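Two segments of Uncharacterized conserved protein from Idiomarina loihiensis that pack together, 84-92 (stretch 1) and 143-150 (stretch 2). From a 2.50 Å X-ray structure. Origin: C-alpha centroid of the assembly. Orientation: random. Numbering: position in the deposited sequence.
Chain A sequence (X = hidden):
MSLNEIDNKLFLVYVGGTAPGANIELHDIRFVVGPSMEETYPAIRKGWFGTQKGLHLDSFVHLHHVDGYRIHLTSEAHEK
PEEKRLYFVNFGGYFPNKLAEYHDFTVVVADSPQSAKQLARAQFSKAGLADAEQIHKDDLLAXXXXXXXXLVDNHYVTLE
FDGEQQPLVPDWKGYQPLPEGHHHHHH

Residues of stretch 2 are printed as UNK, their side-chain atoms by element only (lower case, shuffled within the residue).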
# COMPACT_ATOMS: atom_id res chain seq x y z
N LYS A 84 25.51 -7.06 -17.07
CA LYS A 84 24.24 -7.46 -16.45
C LYS A 84 24.04 -6.81 -15.08
O LYS A 84 25.00 -6.57 -14.34
CB LYS A 84 24.11 -8.99 -16.36
CG LYS A 84 23.98 -9.66 -17.72
CD LYS A 84 23.39 -11.05 -17.64
CE LYS A 84 23.15 -11.60 -19.05
NZ LYS A 84 22.25 -12.78 -19.06
N ARG A 85 22.79 -6.50 -14.77
CA ARG A 85 22.45 -5.75 -13.57
C ARG A 85 21.24 -6.29 -12.84
O ARG A 85 20.42 -7.03 -13.39
CB ARG A 85 22.24 -4.27 -13.91
CG ARG A 85 23.51 -3.43 -13.85
CD ARG A 85 23.37 -2.13 -14.60
NE ARG A 85 23.39 -2.33 -16.05
CZ ARG A 85 23.38 -1.36 -16.96
NH1 ARG A 85 23.40 -1.65 -18.25
NH2 ARG A 85 23.35 -0.08 -16.58
N LEU A 86 21.15 -5.90 -11.57
CA LEU A 86 20.04 -6.25 -10.71
C LEU A 86 18.84 -5.35 -11.01
O LEU A 86 18.95 -4.12 -10.99
CB LEU A 86 20.48 -6.09 -9.26
CG LEU A 86 19.86 -6.97 -8.19
CD1 LEU A 86 20.13 -8.44 -8.47
CD2 LEU A 86 20.45 -6.57 -6.86
N TYR A 87 17.70 -5.96 -11.31
CA TYR A 87 16.49 -5.21 -11.56
C TYR A 87 15.36 -5.64 -10.64
O TYR A 87 15.10 -6.83 -10.47
CB TYR A 87 16.04 -5.34 -13.02
CG TYR A 87 16.87 -4.55 -14.01
CD1 TYR A 87 17.92 -5.15 -14.70
CD2 TYR A 87 16.60 -3.20 -14.26
CE1 TYR A 87 18.68 -4.43 -15.62
CE2 TYR A 87 17.36 -2.48 -15.18
CZ TYR A 87 18.40 -3.10 -15.86
OH TYR A 87 19.16 -2.39 -16.76
N PHE A 88 14.71 -4.65 -10.05
CA PHE A 88 13.54 -4.83 -9.21
C PHE A 88 12.29 -4.50 -10.03
O PHE A 88 12.19 -3.40 -10.56
CB PHE A 88 13.65 -3.91 -8.00
CG PHE A 88 12.42 -3.84 -7.16
CD1 PHE A 88 12.05 -4.93 -6.37
CD2 PHE A 88 11.63 -2.69 -7.15
CE1 PHE A 88 10.92 -4.87 -5.58
CE2 PHE A 88 10.50 -2.63 -6.36
CZ PHE A 88 10.14 -3.72 -5.57
N VAL A 89 11.36 -5.44 -10.13
CA VAL A 89 10.18 -5.27 -10.97
C VAL A 89 8.89 -5.30 -10.16
O VAL A 89 8.55 -6.31 -9.54
CB VAL A 89 10.11 -6.34 -12.11
CG1 VAL A 89 8.83 -6.19 -12.92
CG2 VAL A 89 11.32 -6.24 -13.03
N ASN A 90 8.18 -4.17 -10.18
CA ASN A 90 6.90 -4.01 -9.49
C ASN A 90 5.72 -4.31 -10.43
O ASN A 90 5.57 -3.65 -11.46
CB ASN A 90 6.79 -2.59 -8.92
CG ASN A 90 5.45 -2.30 -8.25
OD1 ASN A 90 4.84 -1.27 -8.51
ND2 ASN A 90 5.00 -3.22 -7.39
N PHE A 91 4.91 -5.30 -10.07
CA PHE A 91 3.73 -5.68 -10.86
C PHE A 91 2.52 -4.79 -10.55
O PHE A 91 2.30 -4.40 -9.40
CB PHE A 91 3.34 -7.15 -10.61
CG PHE A 91 4.30 -8.16 -11.19
CD1 PHE A 91 4.44 -8.31 -12.57
CD2 PHE A 91 5.04 -8.99 -10.36
CE1 PHE A 91 5.32 -9.25 -13.11
CE2 PHE A 91 5.92 -9.94 -10.88
CZ PHE A 91 6.06 -10.07 -12.26
N GLY A 92 1.75 -4.49 -11.59
CA GLY A 92 0.55 -3.66 -11.47
C GLY A 92 -0.70 -4.47 -11.16
O GLY A 92 -1.17 -5.24 -11.99
N UNK A 143 1.25 -3.32 -18.42
CA UNK A 143 2.28 -2.30 -18.21
C UNK A 143 2.76 -2.32 -16.75
O UNK A 143 1.98 -2.07 -15.82
c UNK A 143 2.88 0.17 -18.39
c UNK A 143 1.79 -0.88 -18.63
c UNK A 143 1.34 -0.87 -20.09
N UNK A 144 4.05 -2.61 -16.57
CA UNK A 144 4.67 -2.67 -15.25
C UNK A 144 5.83 -1.69 -15.13
O UNK A 144 6.26 -1.09 -16.12
c UNK A 144 4.03 -5.10 -14.82
o UNK A 144 3.03 -4.79 -14.13
c UNK A 144 5.17 -4.09 -14.95
o UNK A 144 4.15 -6.20 -15.39
N UNK A 145 6.34 -1.53 -13.91
CA UNK A 145 7.45 -0.63 -13.64
C UNK A 145 8.66 -1.37 -13.08
O UNK A 145 8.50 -2.30 -12.28
c UNK A 145 7.01 0.49 -12.69
c UNK A 145 7.96 1.67 -12.69
o UNK A 145 8.14 2.29 -11.62
o UNK A 145 8.53 2.00 -13.76
N UNK A 146 9.85 -0.97 -13.49
CA UNK A 146 11.07 -1.61 -13.01
C UNK A 146 12.16 -0.61 -12.60
O UNK A 146 12.22 0.51 -13.12
c UNK A 146 11.61 -2.62 -14.04
s UNK A 146 12.75 -1.96 -15.27
N UNK A 147 13.00 -1.02 -11.66
CA UNK A 147 14.05 -0.17 -11.12
C UNK A 147 15.39 -0.90 -11.13
O UNK A 147 15.47 -2.08 -10.78
c UNK A 147 13.70 0.28 -9.69
c UNK A 147 14.65 1.24 -8.96
c UNK A 147 14.44 2.69 -9.41
c UNK A 147 14.48 1.12 -7.45
N UNK A 148 16.45 -0.20 -11.53
CA UNK A 148 17.78 -0.77 -11.53
C UNK A 148 18.46 -0.57 -10.17
O UNK A 148 18.59 0.56 -9.69
c UNK A 148 18.63 -0.16 -12.64
s UNK A 148 20.23 -0.97 -12.85
N UNK A 149 18.89 -1.67 -9.57
CA UNK A 149 19.50 -1.65 -8.25
C UNK A 149 21.02 -1.81 -8.38
O UNK A 149 21.56 -2.91 -8.23
c UNK A 149 18.89 -2.76 -7.33
c UNK A 149 19.24 -2.51 -5.88
c UNK A 149 17.37 -2.83 -7.49
N UNK A 150 21.70 -0.71 -8.67
CA UNK A 150 23.15 -0.74 -8.91
C UNK A 150 23.94 0.16 -7.97
O UNK A 150 25.14 -0.02 -7.79
c UNK A 150 23.47 -0.39 -10.37
o UNK A 150 22.13 1.59 -10.18
c UNK A 150 23.09 1.03 -10.75
o UNK A 150 23.77 1.60 -11.63

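Position 143 carries three side-chain carbons, one bonded to CA and bearing the other two. A fork at CB with nothing beyond it is valine. The CA-to-CB bond of V143 points away from stretch 1 and its side chain is out of contact, so the identification rests on branching alone.

Position 144 has two carbons in line, the second ending in two oxygens: a short carboxylate, which is aspartate rather than asparagine if both terminal atoms are oxygen, as the element labels state. Its CB points toward stretch 1 and lies 3.5 Å from N90 O. With the residue named D144, its oxygens can be assigned: OD1 accepts a hydrogen bond from G92 N at 2.9 Å (N-H...O angle 152°), while OD2 sits 3.5 Å from F91 CD1, at the ring edge and near its plane.

Position 145 repeats that composition, two carbons and two terminal oxygens, and is therefore also aspartate. The closest approach of its side chain to stretch 1 is D145 CB to N90 O, 4.6 Å, and the backbone of D145 makes the connection: N90 N donates to D145 O at 2.8 Å, whereas the return bond from D145 N to N90 O is weak at 3.3 Å.

Position 146 has one carbon followed by one sulfur, which defines cysteine. The carbon, CB, packs 3.8 Å from V89 CG2. The sulfur, C146 SG, lies 5.2 Å from the centroid of the Y87 ring and 57° off its normal, an oblique approach.

Position 147 shows four carbons forked at the second. Because the branch follows an unbranched CB, the residue is leucine, not isoleucine. The shortest hydrogen bond of the contact is here: L147 N donates to F88 O at 2.7 Å, and F88 N donates to L147 O at 2.8 Å. L147 CB meets the edge of the F88 ring, 4.4 Å from CD2 of F88.

Position 148 is again one carbon and one sulfur, a second cysteine. C148 CB is 3.7 Å from Y87 CE2, and C148 SG stands over one face of the Y87 ring, 4.4 Å from its centroid and 27° off the normal. The same sulfur lies 3.8 Å from R85 CD.

Position 149 has three carbons forked at CB, hence valine. V149 N donates to L86 O at 2.8 Å with an angle of 169°, V149 CG2 reaches F88 CB at 3.9 Å, and V149 CB lies 4.1 Å from L86 CD2.

Position 150, two carbons and two terminal oxygens, is aspartate; the closest approach of its side chain to stretch 1 is D150 CB to R85 CD, 4.6 Å.

The contact works as an antiparallel pairing of two strands, with their N-to-C directions 153° apart. Reciprocal hydrogen bonds join F88 to L147 and N90 to D145, alternating with the non-hydrogen-bonded pairs Y87-C148 and V89-C146. Side chains of the latter two pairs share one face, placing both sulfurs beside Y87; those of F88, L147, N90 and D145 occupy the other. Beyond the paired strands, the D144 side chain takes over: its OD1 accepts a hydrogen bond from G92 N. Altogether 673 Å² is buried.

Stretch 2, residues 143-150: VDDCLCVD
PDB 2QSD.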